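Local coordinates for protein oxidoreductase YdhF (Escherichia coli, PDB 1OG6) that probably acts as an NADPH-dependent oxidoreductase of the aldo-keto reductase family, binding the cofactor at the mouth of an alpha/beta barrel, at residues C[50-55]-C[81-86]; C[124-129]-C[176-181]; C[99-104]-C[132-137]. All coordinates share one frame; numbering follows the deposited sequence.

Overall arrangement
All three contacts belong to one alpha/beta barrel. Contacts 1 and 2, with centres about 10 Å apart, meet where strands 79-87 and 122-127 run side by side: Ser82 and Leu126 are joined by a probable hydrogen bond, Ser82 O to Leu126 N at 2.7 Å, and both contacts reach NADP. Contact 1 carries Tyr55, the probable proton donor, while contact 2 brings His128, Arg129 and Gln180 to the nicotinamide end of the cofactor. Contact 3 lies about 15 Å from each of them, centre to centre, in the loops ahead of helices 103-116 and 136-147. It is tied to contact 1 through Gly85 and Ile100, and to contact 2 where Arg129 packs on Tyr99.

Contact 1: C[50-55]-C[81-86]; sequences DHADIY and VSKCGI. With NAP (NADP nicotinamide-adenine-dinucleotide phosphate), chain F.
Lys83 comes obliquely to the hydroxyl end of the Tyr55 ring, whose one face is covered over its centre by the methyl of Ala52; the ring of Trp22 also meets this phenol, and the His51 imidazole packs with Tyr21 and Phe64. The lysine chain runs extended past Ala52 CB and bends only at its last torsion (chi4 67°), which turns NZ back into the 50-55 loop. There NZ forms a salt bridge with Asp50 OD2 at 3.2 Å, meeting the carboxylate from 37° above its plane. It also makes a weak bond to Tyr55 OH at 3.3 Å. The same OD2 accepts from the ribose hydroxyl O2D of NADP at 2.9 Å, and Tyr55 OH lies beside the nicotinamide ring. Asp50, Tyr55 and Lys83 correspond to the Asp, Tyr and Lys of the aldo-keto reductase tetrad, in which the tyrosine is the probable proton donor. A methionine in place of Lys83 would probably leave the Asp50 carboxylate without its salt-bridge mate and Tyr55 OH without its weak bond to NZ. Farther along, Asp53 N bonds weakly to Lys83 O, and Ile54 CG2 packs on Ile86 CB at 3.9 Å. Asp50 and Val81 pair as parallel neighbours at the end of strand 48-50; strand 122-127 flanks the other side of strand 79-87, and helix 103-116 packs on Asp53 and Cys84.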
# COMPACT_ATOMS: atom_id res chain seq x y z
N ASP C 50 20.73 3.86 -22.02
CA ASP C 50 20.34 2.84 -21.07
C ASP C 50 21.01 1.50 -21.36
O ASP C 50 21.07 1.06 -22.50
CB ASP C 50 18.83 2.67 -21.10
CG ASP C 50 18.31 1.83 -19.96
OD1 ASP C 50 18.45 2.26 -18.80
OD2 ASP C 50 17.78 0.73 -20.24
N HIS C 51 21.51 0.85 -20.31
CA HIS C 51 22.18 -0.44 -20.41
C HIS C 51 21.88 -1.27 -19.19
O HIS C 51 21.22 -0.81 -18.26
CB HIS C 51 23.68 -0.24 -20.49
CG HIS C 51 24.18 0.02 -21.86
ND1 HIS C 51 24.14 -0.93 -22.86
CD2 HIS C 51 24.70 1.14 -22.42
CE1 HIS C 51 24.62 -0.41 -23.97
NE2 HIS C 51 24.97 0.84 -23.74
N ALA C 52 22.37 -2.51 -19.18
CA ALA C 52 22.16 -3.38 -18.03
C ALA C 52 23.08 -4.59 -17.97
O ALA C 52 23.69 -5.01 -18.95
CB ALA C 52 20.71 -3.83 -17.97
N ASP C 53 23.16 -5.13 -16.76
CA ASP C 53 23.96 -6.30 -16.42
C ASP C 53 23.80 -7.42 -17.46
O ASP C 53 24.67 -7.66 -18.29
CB ASP C 53 23.48 -6.78 -15.04
CG ASP C 53 24.49 -7.63 -14.31
OD1 ASP C 53 25.65 -7.75 -14.78
OD2 ASP C 53 24.13 -8.18 -13.24
N ILE C 54 22.66 -8.08 -17.39
CA ILE C 54 22.29 -9.22 -18.22
C ILE C 54 22.01 -9.03 -19.72
O ILE C 54 21.94 -10.02 -20.45
CB ILE C 54 21.05 -9.86 -17.63
CG1 ILE C 54 19.87 -8.90 -17.77
CG2 ILE C 54 21.29 -10.15 -16.15
CD1 ILE C 54 18.60 -9.37 -17.13
N TYR C 55 21.86 -7.79 -20.17
CA TYR C 55 21.54 -7.48 -21.57
C TYR C 55 22.34 -8.14 -22.70
O TYR C 55 23.56 -7.99 -22.79
CB TYR C 55 21.54 -5.97 -21.79
CG TYR C 55 20.34 -5.29 -21.20
CD1 TYR C 55 19.37 -6.02 -20.54
CD2 TYR C 55 20.18 -3.91 -21.29
CE1 TYR C 55 18.27 -5.42 -19.97
CE2 TYR C 55 19.07 -3.29 -20.72
CZ TYR C 55 18.13 -4.05 -20.05
OH TYR C 55 17.06 -3.47 -19.41
N VAL C 81 23.72 4.63 -18.15
CA VAL C 81 22.88 4.06 -17.11
C VAL C 81 22.97 2.55 -17.26
O VAL C 81 22.91 2.01 -18.36
CB VAL C 81 21.40 4.47 -17.30
CG1 VAL C 81 20.53 3.77 -16.29
CG2 VAL C 81 21.25 5.96 -17.17
N SER C 82 23.13 1.85 -16.15
CA SER C 82 23.21 0.40 -16.22
C SER C 82 22.62 -0.17 -14.96
O SER C 82 22.35 0.56 -14.00
CB SER C 82 24.66 -0.05 -16.38
OG SER C 82 24.72 -1.38 -16.86
N LYS C 83 22.41 -1.48 -14.95
CA LYS C 83 21.81 -2.14 -13.80
C LYS C 83 22.60 -3.39 -13.47
O LYS C 83 23.58 -3.72 -14.13
CB LYS C 83 20.38 -2.52 -14.14
CG LYS C 83 19.70 -1.51 -15.04
CD LYS C 83 18.40 -2.02 -15.61
CE LYS C 83 17.91 -1.11 -16.71
NZ LYS C 83 18.81 -1.16 -17.89
N CYS C 84 22.15 -4.07 -12.42
CA CYS C 84 22.77 -5.31 -11.97
C CYS C 84 21.88 -5.84 -10.87
O CYS C 84 21.20 -5.07 -10.20
CB CYS C 84 24.17 -5.04 -11.40
SG CYS C 84 24.17 -4.44 -9.69
N GLY C 85 21.86 -7.16 -10.70
CA GLY C 85 21.02 -7.72 -9.65
C GLY C 85 20.22 -8.90 -10.15
O GLY C 85 19.37 -9.42 -9.43
N ILE C 86 20.48 -9.31 -11.38
CA ILE C 86 19.77 -10.45 -11.95
C ILE C 86 20.75 -11.53 -12.42
O ILE C 86 21.88 -11.24 -12.83
CB ILE C 86 18.85 -10.02 -13.13
CG1 ILE C 86 17.84 -8.97 -12.65
CG2 ILE C 86 18.09 -11.22 -13.67
CD1 ILE C 86 16.77 -8.63 -13.66
PA NAP F . 9.69 -0.24 -26.76
O1A NAP F . 8.37 -0.71 -26.55
O2A NAP F . 10.12 1.21 -26.81
O5B NAP F . 10.27 -0.86 -28.12
C5B NAP F . 9.42 -0.82 -29.29
C4B NAP F . 9.89 -2.03 -30.16
O4B NAP F . 8.97 -1.97 -31.32
C3B NAP F . 11.30 -1.89 -30.79
O3B NAP F . 11.90 -3.17 -30.67
C2B NAP F . 11.10 -1.51 -32.25
O2B NAP F . 11.93 -2.24 -33.15
C1B NAP F . 9.60 -1.80 -32.56
N9A NAP F . 9.01 -0.69 -33.28
C8A NAP F . 9.12 0.68 -33.11
N7A NAP F . 8.43 1.40 -33.98
C5A NAP F . 7.82 0.43 -34.76
C6A NAP F . 6.95 0.57 -35.86
N6A NAP F . 6.51 1.72 -36.40
N1A NAP F . 6.49 -0.61 -36.47
N3A NAP F . 7.74 -2.04 -34.91
C4A NAP F . 8.18 -0.86 -34.33
O3 NAP F . 10.62 -0.88 -25.65
PN NAP F . 11.53 -2.17 -25.64
O1N NAP F . 11.17 -3.37 -24.88
O2N NAP F . 12.93 -1.85 -26.06
O5D NAP F . 11.91 -1.70 -24.13
C5D NAP F . 12.21 -0.30 -23.75
C4D NAP F . 13.62 -0.16 -23.20
O4D NAP F . 13.68 -0.26 -21.75
C3D NAP F . 14.73 -1.13 -23.74
O3D NAP F . 15.48 -0.54 -24.81
O2D NAP F . 16.86 -0.86 -22.49
C1D NAP F . 14.79 -1.11 -21.33
N1N NAP F . 14.24 -2.26 -20.50
C2N NAP F . 14.28 -2.23 -19.08
C3N NAP F . 13.78 -3.32 -18.37
C7N NAP F . 13.83 -3.29 -16.84
O7N NAP F . 13.40 -4.26 -16.27
N7N NAP F . 14.31 -2.26 -16.19
C4N NAP F . 13.23 -4.50 -19.06
C5N NAP F . 13.21 -4.49 -20.48
C6N NAP F . 13.70 -3.38 -21.23
P2B NAP F . 12.60 -1.61 -34.47
O1X NAP F . 13.71 -0.57 -34.56
O2X NAP F . 12.38 -2.58 -35.61
O3X NAP F . 13.76 -2.42 -33.93

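Contact 2: C[124-129]-C[176-181]; sequences LLLIHR and LATNQV. With NAP (NADP nicotinamide-adenine-dinucleotide phosphate), chain F.
Inside the barrel, next to the NADP pocket to which Gln180, His128 and Arg129 belong, Leu124 and Leu126 meet Ala177, Thr178 and Gln180 in a buried layer, mostly of methyl groups. The methyl CG2 of Thr178 is shared between the two leucines: Leu124 CD1 touches it at 3.7 Å and Leu126 CD1 at 3.8 Å, each leucine crossing the threonine at about a right angle. With OG1 anti to the backbone N (chi1 -166°), Thr178 sends its hydroxyl to a hydrogen bond with Arg205 O and leaves the methyl for the leucines. Beside this pair, Leu124 CD2 packs on Ala177 CB at 4.0 Å, and Leu126 CD2 lies 4.0 Å from Gln180 CB. No hydrogen bond joins the segments, because strand 152-158 stands between strands 122-127 and 179-182 in the curled sheet; the CA atoms of Leu126 and Asn179 are 8.1 Å apart. The side chains thus bridge across the intervening strand, as in the interior of a TIM barrel. Ser158 of that strand donates its hydroxyl to Gln180 O. Where strand 122-127 ends, the chain turns to the cofactor: the His128 ring presents its edge, in plane, to the carboxamide oxygen O7N, with CE1 3.7 Å away, and Arg129 NH2 approaches the same oxygen obliquely, also at 3.7 Å.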
# COMPACT_ATOMS: atom_id res chain seq x y z
N LEU C 124 24.71 6.21 -13.67
CA LEU C 124 23.63 5.59 -12.92
C LEU C 124 23.73 4.07 -12.87
O LEU C 124 23.90 3.42 -13.90
CB LEU C 124 22.27 5.94 -13.54
CG LEU C 124 21.17 6.56 -12.66
CD1 LEU C 124 19.84 6.30 -13.35
CD2 LEU C 124 21.15 5.95 -11.28
N LEU C 125 23.63 3.53 -11.66
CA LEU C 125 23.63 2.09 -11.47
C LEU C 125 22.28 1.85 -10.85
O LEU C 125 21.92 2.47 -9.86
CB LEU C 125 24.71 1.64 -10.48
CG LEU C 125 25.28 0.23 -10.72
CD1 LEU C 125 25.75 -0.31 -9.39
CD2 LEU C 125 24.26 -0.71 -11.32
N LEU C 126 21.54 0.94 -11.46
CA LEU C 126 20.21 0.60 -11.02
C LEU C 126 20.11 -0.86 -10.56
O LEU C 126 20.57 -1.76 -11.26
CB LEU C 126 19.25 0.79 -12.20
CG LEU C 126 18.38 2.02 -12.43
CD1 LEU C 126 19.11 3.30 -12.13
CD2 LEU C 126 17.92 1.97 -13.87
N ILE C 127 19.54 -1.10 -9.38
CA ILE C 127 19.35 -2.48 -8.95
C ILE C 127 18.25 -2.95 -9.90
O ILE C 127 17.08 -2.64 -9.72
CB ILE C 127 18.84 -2.58 -7.49
CG1 ILE C 127 19.88 -2.00 -6.53
CG2 ILE C 127 18.55 -4.03 -7.14
CD1 ILE C 127 21.16 -2.76 -6.49
N HIS C 128 18.65 -3.69 -10.92
CA HIS C 128 17.75 -4.19 -11.96
C HIS C 128 16.33 -4.59 -11.55
O HIS C 128 15.37 -4.13 -12.16
CB HIS C 128 18.39 -5.39 -12.66
CG HIS C 128 18.09 -5.48 -14.12
ND1 HIS C 128 16.87 -5.13 -14.66
CD2 HIS C 128 18.84 -5.92 -15.16
CE1 HIS C 128 16.88 -5.35 -15.96
NE2 HIS C 128 18.07 -5.83 -16.29
N ARG C 129 16.18 -5.42 -10.53
CA ARG C 129 14.86 -5.89 -10.14
C ARG C 129 14.81 -6.19 -8.62
O ARG C 129 15.82 -6.56 -8.03
CB ARG C 129 14.55 -7.14 -10.98
CG ARG C 129 13.19 -7.76 -10.82
CD ARG C 129 12.10 -7.09 -11.65
NE ARG C 129 12.28 -7.27 -13.09
CZ ARG C 129 11.32 -7.08 -13.99
NH1 ARG C 129 10.11 -6.70 -13.62
NH2 ARG C 129 11.58 -7.27 -15.28
N LEU C 176 17.61 8.40 -4.16
CA LEU C 176 17.57 7.50 -5.31
C LEU C 176 17.21 8.31 -6.55
O LEU C 176 16.13 8.88 -6.65
CB LEU C 176 16.56 6.37 -5.08
CG LEU C 176 16.99 5.27 -4.09
CD1 LEU C 176 15.79 4.47 -3.66
CD2 LEU C 176 18.03 4.37 -4.72
N ALA C 177 18.14 8.35 -7.50
CA ALA C 177 17.95 9.11 -8.72
C ALA C 177 16.73 8.73 -9.53
O ALA C 177 16.19 9.57 -10.23
CB ALA C 177 19.19 9.02 -9.58
N THR C 178 16.29 7.48 -9.46
CA THR C 178 15.13 7.08 -10.27
C THR C 178 14.58 5.70 -9.92
O THR C 178 15.06 5.04 -9.01
CB THR C 178 15.49 7.11 -11.78
OG1 THR C 178 14.29 7.05 -12.55
CG2 THR C 178 16.36 5.92 -12.15
N ASN C 179 13.55 5.29 -10.65
CA ASN C 179 12.91 3.98 -10.46
C ASN C 179 12.35 3.60 -11.83
O ASN C 179 11.16 3.78 -12.11
CB ASN C 179 11.80 4.06 -9.40
CG ASN C 179 11.12 2.72 -9.15
OD1 ASN C 179 11.68 1.67 -9.46
ND2 ASN C 179 9.92 2.74 -8.58
N GLN C 180 13.22 3.07 -12.69
CA GLN C 180 12.83 2.68 -14.03
C GLN C 180 11.69 1.69 -14.05
O GLN C 180 11.89 0.52 -13.78
CB GLN C 180 14.01 2.09 -14.79
CG GLN C 180 13.63 1.68 -16.19
CD GLN C 180 14.81 1.39 -17.08
OE1 GLN C 180 15.78 2.15 -17.09
NE2 GLN C 180 14.74 0.31 -17.83
N VAL C 181 10.50 2.16 -14.41
CA VAL C 181 9.34 1.29 -14.46
C VAL C 181 8.70 1.29 -15.85
O VAL C 181 9.04 2.13 -16.68
CB VAL C 181 8.31 1.74 -13.42
CG1 VAL C 181 8.82 1.46 -12.03
CG2 VAL C 181 8.03 3.22 -13.55
PA NAP F . 9.69 -0.24 -26.76
O1A NAP F . 8.37 -0.71 -26.55
O2A NAP F . 10.12 1.21 -26.81
O5B NAP F . 10.27 -0.86 -28.12
C5B NAP F . 9.42 -0.82 -29.29
C4B NAP F . 9.89 -2.03 -30.16
O4B NAP F . 8.97 -1.97 -31.32
C3B NAP F . 11.30 -1.89 -30.79
O3B NAP F . 11.90 -3.17 -30.67
C2B NAP F . 11.10 -1.51 -32.25
O2B NAP F . 11.93 -2.24 -33.15
C1B NAP F . 9.60 -1.80 -32.56
N9A NAP F . 9.01 -0.69 -33.28
C8A NAP F . 9.12 0.68 -33.11
N7A NAP F . 8.43 1.40 -33.98
C5A NAP F . 7.82 0.43 -34.76
C6A NAP F . 6.95 0.57 -35.86
N6A NAP F . 6.51 1.72 -36.40
N1A NAP F . 6.49 -0.61 -36.47
N3A NAP F . 7.74 -2.04 -34.91
C4A NAP F . 8.18 -0.86 -34.33
O3 NAP F . 10.62 -0.88 -25.65
PN NAP F . 11.53 -2.17 -25.64
O1N NAP F . 11.17 -3.37 -24.88
O2N NAP F . 12.93 -1.85 -26.06
O5D NAP F . 11.91 -1.70 -24.13
C5D NAP F . 12.21 -0.30 -23.75
C4D NAP F . 13.62 -0.16 -23.20
O4D NAP F . 13.68 -0.26 -21.75
C3D NAP F . 14.73 -1.13 -23.74
O3D NAP F . 15.48 -0.54 -24.81
O2D NAP F . 16.86 -0.86 -22.49
C1D NAP F . 14.79 -1.11 -21.33
N1N NAP F . 14.24 -2.26 -20.50
C2N NAP F . 14.28 -2.23 -19.08
C3N NAP F . 13.78 -3.32 -18.37
C7N NAP F . 13.83 -3.29 -16.84
O7N NAP F . 13.40 -4.26 -16.27
N7N NAP F . 14.31 -2.26 -16.19
C4N NAP F . 13.23 -4.50 -19.06
C5N NAP F . 13.21 -4.49 -20.48
C6N NAP F . 13.70 -3.38 -21.23
P2B NAP F . 12.60 -1.61 -34.47
O1X NAP F . 13.71 -0.57 -34.56
O2X NAP F . 12.38 -2.58 -35.61
O3X NAP F . 13.76 -2.42 -33.93

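Contact 3: C[99-104]-C[132-137]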
# COMPACT_ATOMS: atom_id res chain seq x y z
N TYR C 99 17.93 -13.93 -8.64
CA TYR C 99 18.51 -12.63 -8.33
C TYR C 99 19.77 -12.74 -7.47
O TYR C 99 19.92 -13.68 -6.69
CB TYR C 99 17.50 -11.77 -7.57
CG TYR C 99 16.16 -11.58 -8.22
CD1 TYR C 99 16.05 -11.19 -9.55
CD2 TYR C 99 14.98 -11.68 -7.47
CE1 TYR C 99 14.81 -10.91 -10.12
CE2 TYR C 99 13.75 -11.40 -8.03
CZ TYR C 99 13.67 -11.01 -9.36
OH TYR C 99 12.45 -10.69 -9.91
N ILE C 100 20.67 -11.76 -7.61
CA ILE C 100 21.90 -11.72 -6.81
C ILE C 100 22.23 -10.29 -6.36
O ILE C 100 23.12 -9.63 -6.91
CB ILE C 100 23.10 -12.30 -7.57
CG1 ILE C 100 22.70 -13.61 -8.25
CG2 ILE C 100 24.24 -12.58 -6.59
CD1 ILE C 100 23.73 -14.12 -9.23
N THR C 101 21.49 -9.82 -5.36
CA THR C 101 21.66 -8.49 -4.79
C THR C 101 22.68 -8.57 -3.65
O THR C 101 22.66 -7.76 -2.72
CB THR C 101 20.31 -7.95 -4.24
OG1 THR C 101 19.84 -8.81 -3.19
CG2 THR C 101 19.26 -7.91 -5.34
N ASP C 102 23.56 -9.56 -3.74
CA ASP C 102 24.62 -9.79 -2.76
C ASP C 102 25.66 -8.67 -2.87
O ASP C 102 26.07 -8.30 -3.96
CB ASP C 102 25.26 -11.16 -3.05
CG ASP C 102 26.56 -11.38 -2.30
OD1 ASP C 102 26.54 -11.33 -1.05
OD2 ASP C 102 27.59 -11.60 -2.97
N ARG C 103 26.08 -8.13 -1.73
CA ARG C 103 27.05 -7.05 -1.70
C ARG C 103 28.18 -7.21 -2.71
O ARG C 103 28.34 -6.39 -3.61
CB ARG C 103 27.65 -6.91 -0.30
CG ARG C 103 28.77 -5.88 -0.17
CD ARG C 103 30.11 -6.48 -0.57
NE ARG C 103 31.19 -5.49 -0.65
CZ ARG C 103 31.59 -4.73 0.36
NH1 ARG C 103 31.01 -4.82 1.55
NH2 ARG C 103 32.59 -3.87 0.18
N ASP C 104 28.97 -8.27 -2.56
CA ASP C 104 30.09 -8.53 -3.45
C ASP C 104 29.72 -8.72 -4.91
O ASP C 104 30.50 -8.39 -5.80
CB ASP C 104 30.87 -9.75 -2.97
CG ASP C 104 31.94 -9.39 -1.95
OD1 ASP C 104 31.59 -8.85 -0.88
OD2 ASP C 104 33.13 -9.65 -2.22
N PRO C 132 13.36 -10.89 -3.23
CA PRO C 132 12.79 -11.34 -1.96
C PRO C 132 13.88 -11.48 -0.90
O PRO C 132 13.64 -11.27 0.29
CB PRO C 132 12.17 -12.69 -2.31
CG PRO C 132 11.72 -12.49 -3.69
CD PRO C 132 12.87 -11.73 -4.34
N LEU C 133 15.08 -11.83 -1.35
CA LEU C 133 16.23 -12.01 -0.47
C LEU C 133 17.14 -10.78 -0.42
O LEU C 133 18.31 -10.89 -0.08
CB LEU C 133 17.06 -13.21 -0.91
CG LEU C 133 16.44 -14.60 -0.97
CD1 LEU C 133 17.50 -15.60 -1.38
CD2 LEU C 133 15.87 -14.96 0.38
N MET C 134 16.61 -9.61 -0.76
CA MET C 134 17.44 -8.41 -0.73
C MET C 134 17.63 -7.87 0.68
O MET C 134 16.68 -7.77 1.45
CB MET C 134 16.86 -7.31 -1.60
CG MET C 134 17.57 -5.97 -1.43
SD MET C 134 16.87 -4.65 -2.42
CE MET C 134 15.50 -4.08 -1.38
N ASP C 135 18.87 -7.51 0.99
CA ASP C 135 19.19 -6.96 2.29
C ASP C 135 19.65 -5.52 2.13
O ASP C 135 20.78 -5.25 1.74
CB ASP C 135 20.27 -7.80 2.97
CG ASP C 135 20.65 -7.26 4.33
OD1 ASP C 135 21.44 -7.93 5.03
OD2 ASP C 135 20.18 -6.17 4.71
N ALA C 136 18.75 -4.60 2.43
CA ALA C 136 19.03 -3.18 2.31
C ALA C 136 20.46 -2.80 2.71
O ALA C 136 21.11 -2.02 2.02
CB ALA C 136 18.03 -2.39 3.16
N ASP C 137 20.94 -3.35 3.81
CA ASP C 137 22.27 -3.02 4.28
C ASP C 137 23.37 -3.49 3.34
O ASP C 137 24.35 -2.78 3.15
CB ASP C 137 22.50 -3.59 5.67
CG ASP C 137 21.53 -3.04 6.68
OD1 ASP C 137 21.56 -1.82 6.95
OD2 ASP C 137 20.72 -3.84 7.21
O HOH W 1 20.98 -7.97 -0.32
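Thr101 and Met134 bring two loops together just ahead of helices 103-116 and 136-147, their CA atoms 5.9 Å apart. No direct hydrogen bond crosses between the segments; a modelled water lies between the backbones, 2.9 Å from Thr101 O, and probably links it to Asp135 N, though that second distance is too short to weigh. Thr101 places OG1 between its backbone N and carbonyl carbon (chi1 62°), where the oxygen lies 3.5 Å from Met134 CA and close to Met134 CB. The hydroxyl is hydrogen-bonded to Asp131 OD2, one residue before the 132-137 segment, and weakly to Arg282 of the second subunit. The methionine chain leaves the contact from there, also touching Val139 and Leu167. At the other end Tyr99 turns the edge of its ring to Pro132, with Pro132 CD near the ring plane, 3.8 Å from Tyr99 CD2, the two side chains crossing at about a right angle. Each loop ends in an aspartate N-cap. Asp135 OD2 accepts from Asp137 N at 3.1 Å, the N-H arriving from well above the carboxylate plane, whereas Asp102 OD2 makes a weak bond to His105 N. The second subunit covers part of this region: its Arg203 forms a salt bridge with Asp137, and its Trp285 packs on Leu133. Such loops, leading from a strand into a capped helix, form the C-terminal rim of a beta/alpha barrel.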